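Local coordinates for protein TodX (Pseudomonas putida, PDB 3BS0) that probably transports toluene and related aromatic hydrocarbons across the bacterial outer membrane as a FadL-family beta barrel, at residues A[51-62]-A[415-426]; A[373-382]-A[394-402]. All coordinates share one frame; numbering follows the deposited sequence.

Contact 1: A[51-62]-A[415-426]; sequences DVVTTDIKVHDS and MLRQSHSQINAV
Asp51 to His60 runs antiparallel to Arg417–Val426, the axes of these two segments approaching to 4.7 Å at 171°. Backbone bonds come in reciprocal pairs: Val52 N donates to Ala425 O at 2.9 Å and Ala425 N returns to Val52 O, with the same exchange between Asp56 and Ser421 and between Lys58 and Ser419. The two bonds joining Thr54 and Ile423 are weak, and at the far end His60 N reaches Arg417 O at 2.8 Å while the return bond is weak. Beyond the strands, Ser62 OG donates to Met415 O at 3.0 Å, in the carbonyl plane and on a lone pair.

One stack of flat groups lies on the face that carries Val52, Asp56, Lys58 and His60. Here the guanidinium of Arg417 lies over one face of the His60 imidazole, centres 4.1 Å apart and planes 12° from parallel. Arg417 turns CG between its backbone N and carbonyl carbon (chi1 60°) and then runs extended to NE, which carries the guanidinium across to the ring.

Apolar contacts occur on both faces. Val52 CG2 touches Ala425 CB at 3.9 Å; on the face of Ile57, Val59 and His420, Ile57 CG2 rests on Gln418 CG at 3.8 Å, Ile57 CD1 lies over one face of the His420 ring, and Val59 CG1 reaches Leu416 CD2, just before the second strand, at 4.1 Å.

The charged ends look elsewhere: Asp56 bonds to Ser70 and bridges to Arg401, and Lys58 pairs with Glu66. This is the seam between first and last strands that closes an outer-membrane beta barrel. On its other edge strand 44-60 is bordered by strands 66-69 and 80-90, while strand 417-433 is bordered by 390-405, and Leu374 of a neighbouring loop packs on His420.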
loop_
_atom_site.group_PDB
_atom_site.type_symbol
_atom_site.label_atom_id
_atom_site.label_comp_id
_atom_site.label_asym_id
_atom_site.label_seq_id
_atom_site.Cartn_x
_atom_site.Cartn_y
_atom_site.Cartn_z
ATOM N N ASP A 51 9.844 -3.255 -7.247
ATOM C CA ASP A 51 8.899 -2.154 -7.091
ATOM C C ASP A 51 9.579 -0.996 -6.357
ATOM O O ASP A 51 10.195 -1.208 -5.309
ATOM C CB ASP A 51 7.695 -2.642 -6.279
ATOM C CG ASP A 51 6.419 -1.891 -6.593
ATOM O OD1 ASP A 51 6.291 -0.712 -6.197
ATOM O OD2 ASP A 51 5.535 -2.487 -7.243
ATOM N N VAL A 52 9.493 0.214 -6.912
ATOM C CA VAL A 52 10.068 1.396 -6.266
ATOM C C VAL A 52 9.004 2.474 -6.181
ATOM O O VAL A 52 8.439 2.867 -7.197
ATOM C CB VAL A 52 11.263 2.002 -7.034
ATOM C CG1 VAL A 52 12.444 2.132 -6.090
ATOM C CG2 VAL A 52 11.617 1.163 -8.240
ATOM N N VAL A 53 8.756 2.963 -4.969
ATOM C CA VAL A 53 7.751 3.988 -4.744
ATOM C C VAL A 53 8.296 5.319 -4.240
ATOM O O VAL A 53 8.472 5.515 -3.041
ATOM C CB VAL A 53 6.689 3.500 -3.741
ATOM C CG1 VAL A 53 5.559 4.527 -3.633
ATOM C CG2 VAL A 53 6.155 2.129 -4.176
ATOM N N THR A 54 8.551 6.235 -5.168
ATOM C CA THR A 54 9.040 7.569 -4.840
ATOM C C THR A 54 7.854 8.345 -4.272
ATOM O O THR A 54 6.720 8.116 -4.675
ATOM C CB THR A 54 9.521 8.316 -6.110
ATOM O OG1 THR A 54 10.657 7.646 -6.669
ATOM C CG2 THR A 54 9.878 9.767 -5.776
ATOM N N THR A 55 8.107 9.257 -3.341
ATOM C CA THR A 55 7.028 10.066 -2.767
ATOM C C THR A 55 7.450 11.505 -2.522
ATOM O O THR A 55 8.519 11.758 -1.957
ATOM C CB THR A 55 6.523 9.499 -1.428
ATOM O OG1 THR A 55 5.629 8.406 -1.675
ATOM C CG2 THR A 55 5.803 10.580 -0.626
ATOM N N ASP A 56 6.628 12.453 -2.964
ATOM C CA ASP A 56 6.961 13.837 -2.708
ATOM C C ASP A 56 5.876 14.517 -1.883
ATOM O O ASP A 56 4.698 14.559 -2.257
ATOM C CB ASP A 56 7.216 14.608 -3.998
ATOM C CG ASP A 56 8.181 15.761 -3.785
ATOM O OD1 ASP A 56 9.266 15.509 -3.211
ATOM O OD2 ASP A 56 7.872 16.905 -4.181
ATOM N N ILE A 57 6.299 15.045 -0.743
ATOM C CA ILE A 57 5.396 15.706 0.172
ATOM C C ILE A 57 5.998 16.967 0.747
ATOM O O ILE A 57 7.171 17.009 1.100
ATOM C CB ILE A 57 5.035 14.779 1.346
ATOM C CG1 ILE A 57 4.465 13.467 0.815
ATOM C CG2 ILE A 57 4.030 15.451 2.255
ATOM C CD1 ILE A 57 4.031 12.510 1.920
ATOM N N LYS A 58 5.181 18.003 0.816
ATOM C CA LYS A 58 5.591 19.267 1.402
ATOM C C LYS A 58 4.453 19.659 2.352
ATOM O O LYS A 58 3.264 19.615 1.986
ATOM C CB LYS A 58 5.765 20.352 0.332
ATOM C CG LYS A 58 7.130 20.997 0.299
ATOM C CD LYS A 58 8.063 20.210 -0.614
ATOM C CE LYS A 58 9.399 20.933 -0.857
ATOM N NZ LYS A 58 9.232 22.266 -1.524
ATOM N N VAL A 59 4.830 20.002 3.578
ATOM C CA VAL A 59 3.884 20.418 4.593
ATOM C C VAL A 59 4.346 21.809 4.988
ATOM O O VAL A 59 5.547 22.055 5.146
ATOM C CB VAL A 59 3.918 19.463 5.815
ATOM C CG1 VAL A 59 2.976 19.952 6.909
ATOM C CG2 VAL A 59 3.491 18.069 5.391
ATOM N N HIS A 60 3.400 22.729 5.115
ATOM C CA HIS A 60 3.740 24.089 5.480
ATOM C C HIS A 60 3.142 24.561 6.782
ATOM O O HIS A 60 2.067 24.134 7.206
ATOM C CB HIS A 60 3.343 25.058 4.370
ATOM C CG HIS A 60 4.255 25.026 3.193
ATOM N ND1 HIS A 60 5.491 25.633 3.194
ATOM C CD2 HIS A 60 4.128 24.431 1.984
ATOM C CE1 HIS A 60 6.089 25.417 2.037
ATOM N NE2 HIS A 60 5.281 24.690 1.284
ATOM N N ASP A 61 3.864 25.502 7.371
ATOM C CA ASP A 61 3.533 26.117 8.637
ATOM C C ASP A 61 2.683 27.370 8.459
ATOM O O ASP A 61 2.435 27.827 7.340
ATOM C CB ASP A 61 4.839 26.495 9.334
ATOM C CG ASP A 61 4.858 26.082 10.767
ATOM O OD1 ASP A 61 4.030 25.218 11.124
ATOM O OD2 ASP A 61 5.698 26.604 11.530
ATOM N N SER A 62 2.243 27.920 9.583
ATOM C CA SER A 62 1.468 29.142 9.576
ATOM C C SER A 62 2.474 30.272 9.641
ATOM O O SER A 62 2.110 31.425 9.846
ATOM C CB SER A 62 0.559 29.208 10.798
ATOM O OG SER A 62 -0.455 28.233 10.708
ATOM N N MET A 415 -1.992 24.817 12.111
ATOM C CA MET A 415 -2.948 24.953 11.012
ATOM C C MET A 415 -1.983 24.696 9.856
ATOM O O MET A 415 -1.179 25.558 9.497
ATOM C CB MET A 415 -3.487 26.377 10.936
ATOM C CG MET A 415 -4.207 26.696 9.641
ATOM S SD MET A 415 -4.234 28.483 9.336
ATOM C CE MET A 415 -5.481 29.010 10.494
ATOM N N LEU A 416 -2.052 23.498 9.297
ATOM C CA LEU A 416 -1.139 23.087 8.244
ATOM C C LEU A 416 -1.719 22.970 6.855
ATOM O O LEU A 416 -2.934 22.959 6.672
ATOM C CB LEU A 416 -0.546 21.726 8.597
ATOM C CG LEU A 416 0.213 21.584 9.906
ATOM C CD1 LEU A 416 0.483 20.115 10.163
ATOM C CD2 LEU A 416 1.506 22.368 9.833
ATOM N N ARG A 417 -0.823 22.887 5.874
ATOM C CA ARG A 417 -1.234 22.679 4.499
ATOM C C ARG A 417 -0.240 21.701 3.914
ATOM O O ARG A 417 0.945 21.775 4.194
ATOM C CB ARG A 417 -1.339 23.994 3.701
ATOM C CG ARG A 417 -0.108 24.826 3.557
ATOM C CD ARG A 417 -0.495 26.204 2.989
ATOM N NE ARG A 417 0.668 27.083 2.866
ATOM C CZ ARG A 417 1.523 27.063 1.851
ATOM N NH1 ARG A 417 1.352 26.220 0.846
ATOM N NH2 ARG A 417 2.574 27.862 1.867
ATOM N N GLN A 418 -0.750 20.755 3.137
ATOM C CA GLN A 418 0.076 19.714 2.564
ATOM C C GLN A 418 -0.123 19.570 1.071
ATOM O O GLN A 418 -1.215 19.806 0.548
ATOM C CB GLN A 418 -0.247 18.386 3.243
ATOM C CG GLN A 418 0.844 17.323 3.170
ATOM C CD GLN A 418 0.486 16.074 3.980
ATOM O OE1 GLN A 418 -0.325 15.244 3.552
ATOM N NE2 GLN A 418 1.072 15.955 5.164
ATOM N N SER A 419 0.955 19.187 0.390
ATOM C CA SER A 419 0.941 18.970 -1.054
ATOM C C SER A 419 1.604 17.613 -1.236
ATOM O O SER A 419 2.717 17.385 -0.756
ATOM C CB SER A 419 1.717 20.079 -1.771
ATOM O OG SER A 419 2.953 20.343 -1.128
ATOM N N HIS A 420 0.930 16.716 -1.940
ATOM C CA HIS A 420 1.448 15.361 -2.078
ATOM C C HIS A 420 1.238 14.666 -3.427
ATOM O O HIS A 420 0.107 14.526 -3.902
ATOM C CB HIS A 420 0.837 14.548 -0.913
ATOM C CG HIS A 420 0.926 13.072 -1.068
ATOM N ND1 HIS A 420 2.052 12.436 -1.540
ATOM C CD2 HIS A 420 0.033 12.098 -0.783
ATOM C CE1 HIS A 420 1.849 11.132 -1.543
ATOM N NE2 HIS A 420 0.632 10.900 -1.085
ATOM N N SER A 421 2.341 14.232 -4.033
ATOM C CA SER A 421 2.298 13.524 -5.316
ATOM C C SER A 421 3.127 12.252 -5.184
ATOM O O SER A 421 3.864 12.088 -4.210
ATOM C CB SER A 421 2.855 14.400 -6.453
ATOM O OG SER A 421 4.272 14.427 -6.468
ATOM N N GLN A 422 3.027 11.358 -6.160
ATOM C CA GLN A 422 3.770 10.107 -6.075
ATOM C C GLN A 422 3.983 9.384 -7.397
ATOM O O GLN A 422 3.041 9.201 -8.149
ATOM C CB GLN A 422 3.042 9.174 -5.120
ATOM C CG GLN A 422 3.807 7.946 -4.750
ATOM C CD GLN A 422 2.897 6.825 -4.288
ATOM O OE1 GLN A 422 2.244 6.153 -5.104
ATOM N NE2 GLN A 422 2.835 6.622 -2.974
ATOM N N ILE A 423 5.223 8.967 -7.658
ATOM C CA ILE A 423 5.609 8.224 -8.871
ATOM C C ILE A 423 5.761 6.726 -8.557
ATOM O O ILE A 423 6.000 6.344 -7.414
ATOM C CB ILE A 423 6.965 8.729 -9.434
ATOM C CG1 ILE A 423 6.819 10.154 -9.987
ATOM C CG2 ILE A 423 7.460 7.806 -10.517
ATOM C CD1 ILE A 423 8.149 10.821 -10.334
ATOM N N ASN A 424 5.640 5.878 -9.575
ATOM C CA ASN A 424 5.759 4.437 -9.379
ATOM C C ASN A 424 6.413 3.650 -10.506
ATOM O O ASN A 424 5.910 3.613 -11.623
ATOM C CB ASN A 424 4.389 3.843 -9.099
ATOM C CG ASN A 424 4.188 3.558 -7.640
ATOM O OD1 ASN A 424 4.328 4.452 -6.794
ATOM N ND2 ASN A 424 3.864 2.302 -7.322
ATOM N N ALA A 425 7.526 2.997 -10.196
ATOM C CA ALA A 425 8.225 2.196 -11.182
ATOM C C ALA A 425 8.160 0.728 -10.794
ATOM O O ALA A 425 8.444 0.368 -9.648
ATOM C CB ALA A 425 9.663 2.640 -11.278
ATOM N N VAL A 426 7.757 -0.120 -11.734
ATOM C CA VAL A 426 7.690 -1.561 -11.492
ATOM C C VAL A 426 8.445 -2.132 -12.667
ATOM O O VAL A 426 8.326 -1.619 -13.783
ATOM C CB VAL A 426 6.249 -2.147 -11.565
ATOM C CG1 VAL A 426 6.258 -3.584 -11.056
ATOM C CG2 VAL A 426 5.282 -1.303 -10.765
#

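Contact 2: A[373-382]-A[394-402]; sequences YLKRHVTFGG and LAISFGLRE
The antiparallel beta hairpin of strands 376-385 and 390-405 pairs Val378, Phe380 and Gly382 with Phe398, Ile396 and Leu394 through backbone hydrogen bonds. Leu394 N to Gly382 O (2.7 Å) and Ile396 N to Phe380 O (2.8 Å) are representative, and Val378 N donates to Phe398 O. At the other end Leu400 N binds Arg376 O at 2.8 Å from above the carbonyl plane.

Just before the first strand the link passes to a side chain. Lys375 N donates to Glu402 OE1 at 3.0 Å, meeting the carboxylate on its syn side but 29° out of its plane. With chi1 at 55°, Glu402 tucks CG over its own backbone, and the straight chain beyond it brings the carboxylate to Lys375, whose NZ makes a long salt bridge to OE2. Leu374 CD2 packs against Glu402 CG at 4.0 Å.

On the face of Val378, Phe380 and Phe398, Val378 CG2 touches CD2 of Leu400 at 4.0 Å. On the face of His377 and Thr379 the His377 ring lies obliquely beside CA of Gly399, and Thr379 OG1 bonds to Gly17 N in the N-terminal region. Such hairpins, joining sequence neighbours edge to edge, are the repeating element of outer-membrane beta barrels.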
loop_
_atom_site.group_PDB
_atom_site.type_symbol
_atom_site.label_atom_id
_atom_site.label_comp_id
_atom_site.label_asym_id
_atom_site.label_seq_id
_atom_site.Cartn_x
_atom_site.Cartn_y
_atom_site.Cartn_z
ATOM N N TYR A 373 -4.304 8.418 0.556
ATOM C CA TYR A 373 -3.998 7.925 -0.785
ATOM C C TYR A 373 -4.384 8.957 -1.835
ATOM O O TYR A 373 -5.255 9.794 -1.610
ATOM C CB TYR A 373 -4.698 6.580 -1.074
ATOM C CG TYR A 373 -6.219 6.601 -1.076
ATOM C CD1 TYR A 373 -6.931 7.314 -2.044
ATOM C CD2 TYR A 373 -6.948 5.922 -0.092
ATOM C CE1 TYR A 373 -8.325 7.358 -2.027
ATOM C CE2 TYR A 373 -8.342 5.959 -0.068
ATOM C CZ TYR A 373 -9.024 6.681 -1.036
ATOM O OH TYR A 373 -10.402 6.746 -0.998
ATOM N N LEU A 374 -3.724 8.893 -2.982
ATOM C CA LEU A 374 -3.985 9.834 -4.055
ATOM C C LEU A 374 -5.216 9.491 -4.900
ATOM O O LEU A 374 -5.545 8.328 -5.136
ATOM C CB LEU A 374 -2.724 9.973 -4.904
ATOM C CG LEU A 374 -1.594 10.415 -3.970
ATOM C CD1 LEU A 374 -0.279 10.533 -4.689
ATOM C CD2 LEU A 374 -1.977 11.740 -3.365
ATOM N N LYS A 375 -5.898 10.544 -5.335
ATOM C CA LYS A 375 -7.130 10.437 -6.117
ATOM C C LYS A 375 -6.966 9.902 -7.536
ATOM O O LYS A 375 -7.686 8.997 -7.949
ATOM C CB LYS A 375 -7.806 11.810 -6.172
ATOM C CG LYS A 375 -9.315 11.795 -6.028
ATOM C CD LYS A 375 -9.820 13.196 -5.704
ATOM C CE LYS A 375 -9.225 13.694 -4.383
ATOM N NZ LYS A 375 -9.468 15.144 -4.144
ATOM N N ARG A 376 -6.019 10.467 -8.276
ATOM C CA ARG A 376 -5.786 10.056 -9.652
ATOM C C ARG A 376 -4.363 9.539 -9.905
ATOM O O ARG A 376 -3.442 9.841 -9.149
ATOM C CB ARG A 376 -6.077 11.237 -10.580
ATOM C CG ARG A 376 -7.527 11.720 -10.562
ATOM C CD ARG A 376 -7.680 12.999 -11.381
ATOM N NE ARG A 376 -9.058 13.250 -11.792
ATOM C CZ ARG A 376 -9.431 14.266 -12.561
ATOM N NH1 ARG A 376 -8.529 15.136 -13.002
ATOM N NH2 ARG A 376 -10.705 14.400 -12.902
ATOM N N HIS A 377 -4.203 8.771 -10.982
ATOM C CA HIS A 377 -2.919 8.203 -11.374
ATOM C C HIS A 377 -2.840 8.124 -12.894
ATOM O O HIS A 377 -3.806 7.742 -13.536
ATOM C CB HIS A 377 -2.785 6.781 -10.837
ATOM C CG HIS A 377 -2.880 6.676 -9.354
ATOM N ND1 HIS A 377 -1.788 6.825 -8.530
ATOM C CD2 HIS A 377 -3.943 6.471 -8.539
ATOM C CE1 HIS A 377 -2.174 6.719 -7.270
ATOM N NE2 HIS A 377 -3.477 6.505 -7.247
ATOM N N VAL A 378 -1.692 8.474 -13.466
ATOM C CA VAL A 378 -1.495 8.376 -14.914
ATOM C C VAL A 378 -0.286 7.467 -15.124
ATOM O O VAL A 378 0.821 7.768 -14.683
ATOM C CB VAL A 378 -1.199 9.730 -15.565
ATOM C CG1 VAL A 378 -1.126 9.558 -17.076
ATOM C CG2 VAL A 378 -2.263 10.733 -15.194
ATOM N N THR A 379 -0.506 6.361 -15.818
ATOM C CA THR A 379 0.537 5.371 -16.033
ATOM C C THR A 379 0.997 5.149 -17.470
ATOM O O THR A 379 0.288 5.464 -18.423
ATOM C CB THR A 379 0.070 4.031 -15.476
ATOM O OG1 THR A 379 -1.039 3.558 -16.246
ATOM C CG2 THR A 379 -0.403 4.197 -14.063
ATOM N N PHE A 380 2.198 4.590 -17.597
ATOM C CA PHE A 380 2.806 4.273 -18.885
ATOM C C PHE A 380 3.507 2.934 -18.741
ATOM O O PHE A 380 4.135 2.667 -17.727
ATOM C CB PHE A 380 3.870 5.298 -19.283
ATOM C CG PHE A 380 3.331 6.571 -19.849
ATOM C CD1 PHE A 380 2.403 7.334 -19.143
ATOM C CD2 PHE A 380 3.824 7.059 -21.060
ATOM C CE1 PHE A 380 1.975 8.577 -19.630
ATOM C CE2 PHE A 380 3.409 8.295 -21.562
ATOM C CZ PHE A 380 2.481 9.059 -20.842
ATOM N N GLY A 381 3.420 2.104 -19.768
ATOM C CA GLY A 381 4.071 0.814 -19.710
ATOM C C GLY A 381 4.617 0.345 -21.042
ATOM O O GLY A 381 4.150 0.751 -22.103
ATOM N N GLY A 382 5.615 -0.523 -20.970
ATOM C CA GLY A 382 6.220 -1.055 -22.166
ATOM C C GLY A 382 6.699 -2.473 -21.948
ATOM O O GLY A 382 7.059 -2.851 -20.832
ATOM N N LEU A 394 7.880 -2.872 -18.267
ATOM C CA LEU A 394 8.146 -1.661 -17.509
ATOM C C LEU A 394 6.811 -0.978 -17.258
ATOM O O LEU A 394 5.846 -1.183 -17.995
ATOM C CB LEU A 394 9.057 -0.700 -18.288
ATOM C CG LEU A 394 10.458 -1.152 -18.698
ATOM C CD1 LEU A 394 10.389 -2.016 -19.950
ATOM C CD2 LEU A 394 11.314 0.074 -18.949
ATOM N N ALA A 395 6.751 -0.179 -16.204
ATOM C CA ALA A 395 5.542 0.558 -15.878
ATOM C C ALA A 395 5.958 1.755 -15.049
ATOM O O ALA A 395 6.942 1.698 -14.317
ATOM C CB ALA A 395 4.582 -0.321 -15.100
ATOM N N ILE A 396 5.225 2.854 -15.190
ATOM C CA ILE A 396 5.509 4.078 -14.435
ATOM C C ILE A 396 4.171 4.734 -14.168
ATOM O O ILE A 396 3.519 5.215 -15.096
ATOM C CB ILE A 396 6.407 5.074 -15.216
ATOM C CG1 ILE A 396 7.704 4.400 -15.686
ATOM C CG2 ILE A 396 6.808 6.209 -14.314
ATOM C CD1 ILE A 396 7.559 3.452 -16.905
ATOM N N SER A 397 3.758 4.738 -12.902
ATOM C CA SER A 397 2.475 5.314 -12.506
ATOM C C SER A 397 2.634 6.580 -11.680
ATOM O O SER A 397 3.315 6.589 -10.667
ATOM C CB SER A 397 1.685 4.291 -11.713
ATOM O OG SER A 397 0.477 4.852 -11.245
ATOM N N PHE A 398 1.995 7.659 -12.116
ATOM C CA PHE A 398 2.099 8.930 -11.409
ATOM C C PHE A 398 0.826 9.224 -10.643
ATOM O O PHE A 398 -0.239 9.396 -11.239
ATOM C CB PHE A 398 2.337 10.090 -12.375
ATOM C CG PHE A 398 3.420 9.849 -13.385
ATOM C CD1 PHE A 398 3.313 8.827 -14.319
ATOM C CD2 PHE A 398 4.515 10.690 -13.453
ATOM C CE1 PHE A 398 4.275 8.650 -15.305
ATOM C CE2 PHE A 398 5.489 10.520 -14.442
ATOM C CZ PHE A 398 5.362 9.500 -15.364
ATOM N N GLY A 399 0.943 9.263 -9.320
ATOM C CA GLY A 399 -0.193 9.579 -8.483
ATOM C C GLY A 399 -0.306 11.086 -8.527
ATOM O O GLY A 399 0.521 11.786 -7.954
ATOM N N LEU A 400 -1.312 11.586 -9.235
ATOM C CA LEU A 400 -1.511 13.027 -9.363
ATOM C C LEU A 400 -1.442 13.759 -8.028
ATOM O O LEU A 400 -1.998 13.317 -7.014
ATOM C CB LEU A 400 -2.837 13.313 -10.071
ATOM C CG LEU A 400 -2.819 12.791 -11.509
ATOM C CD1 LEU A 400 -4.140 13.093 -12.174
ATOM C CD2 LEU A 400 -1.672 13.438 -12.288
ATOM N N ARG A 401 -0.741 14.885 -8.055
ATOM C CA ARG A 401 -0.526 15.714 -6.880
ATOM C C ARG A 401 -1.727 16.543 -6.455
ATOM O O ARG A 401 -2.261 17.317 -7.239
ATOM C CB ARG A 401 0.668 16.636 -7.133
ATOM C CG ARG A 401 0.793 17.812 -6.177
ATOM C CD ARG A 401 2.133 18.495 -6.364
ATOM N NE ARG A 401 3.243 17.709 -5.817
ATOM C CZ ARG A 401 3.743 17.869 -4.593
ATOM N NH1 ARG A 401 3.238 18.789 -3.778
ATOM N NH2 ARG A 401 4.750 17.111 -4.179
ATOM N N GLU A 402 -2.148 16.388 -5.208
ATOM C CA GLU A 402 -3.269 17.172 -4.728
ATOM C C GLU A 402 -2.883 17.958 -3.476
ATOM O O GLU A 402 -2.133 17.467 -2.634
ATOM C CB GLU A 402 -4.470 16.267 -4.461
ATOM C CG GLU A 402 -4.206 15.111 -3.528
ATOM C CD GLU A 402 -5.340 14.102 -3.528
ATOM O OE1 GLU A 402 -5.524 13.374 -4.545
ATOM O OE2 GLU A 402 -6.052 14.050 -2.501
#

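In the fold
Along the chain the order is 51-62, 373-382, 394-402, 415-426, so both segments of contact 2 fall between those of contact 1. Around the wall the strands follow as 376-385, 390-405, 417-433 and 44-60, and the two contact centres lie about 13 Å apart. The join between them is the pairing of strands 390-405 and 417-433, with a probable backbone hydrogen bond from Ser397 N to Asn424 O; Arg401 also packs on Ser419 and Ser421. Contact 2 is therefore a local hairpin, whereas contact 1 brings the first long strand against the last and closes the barrel.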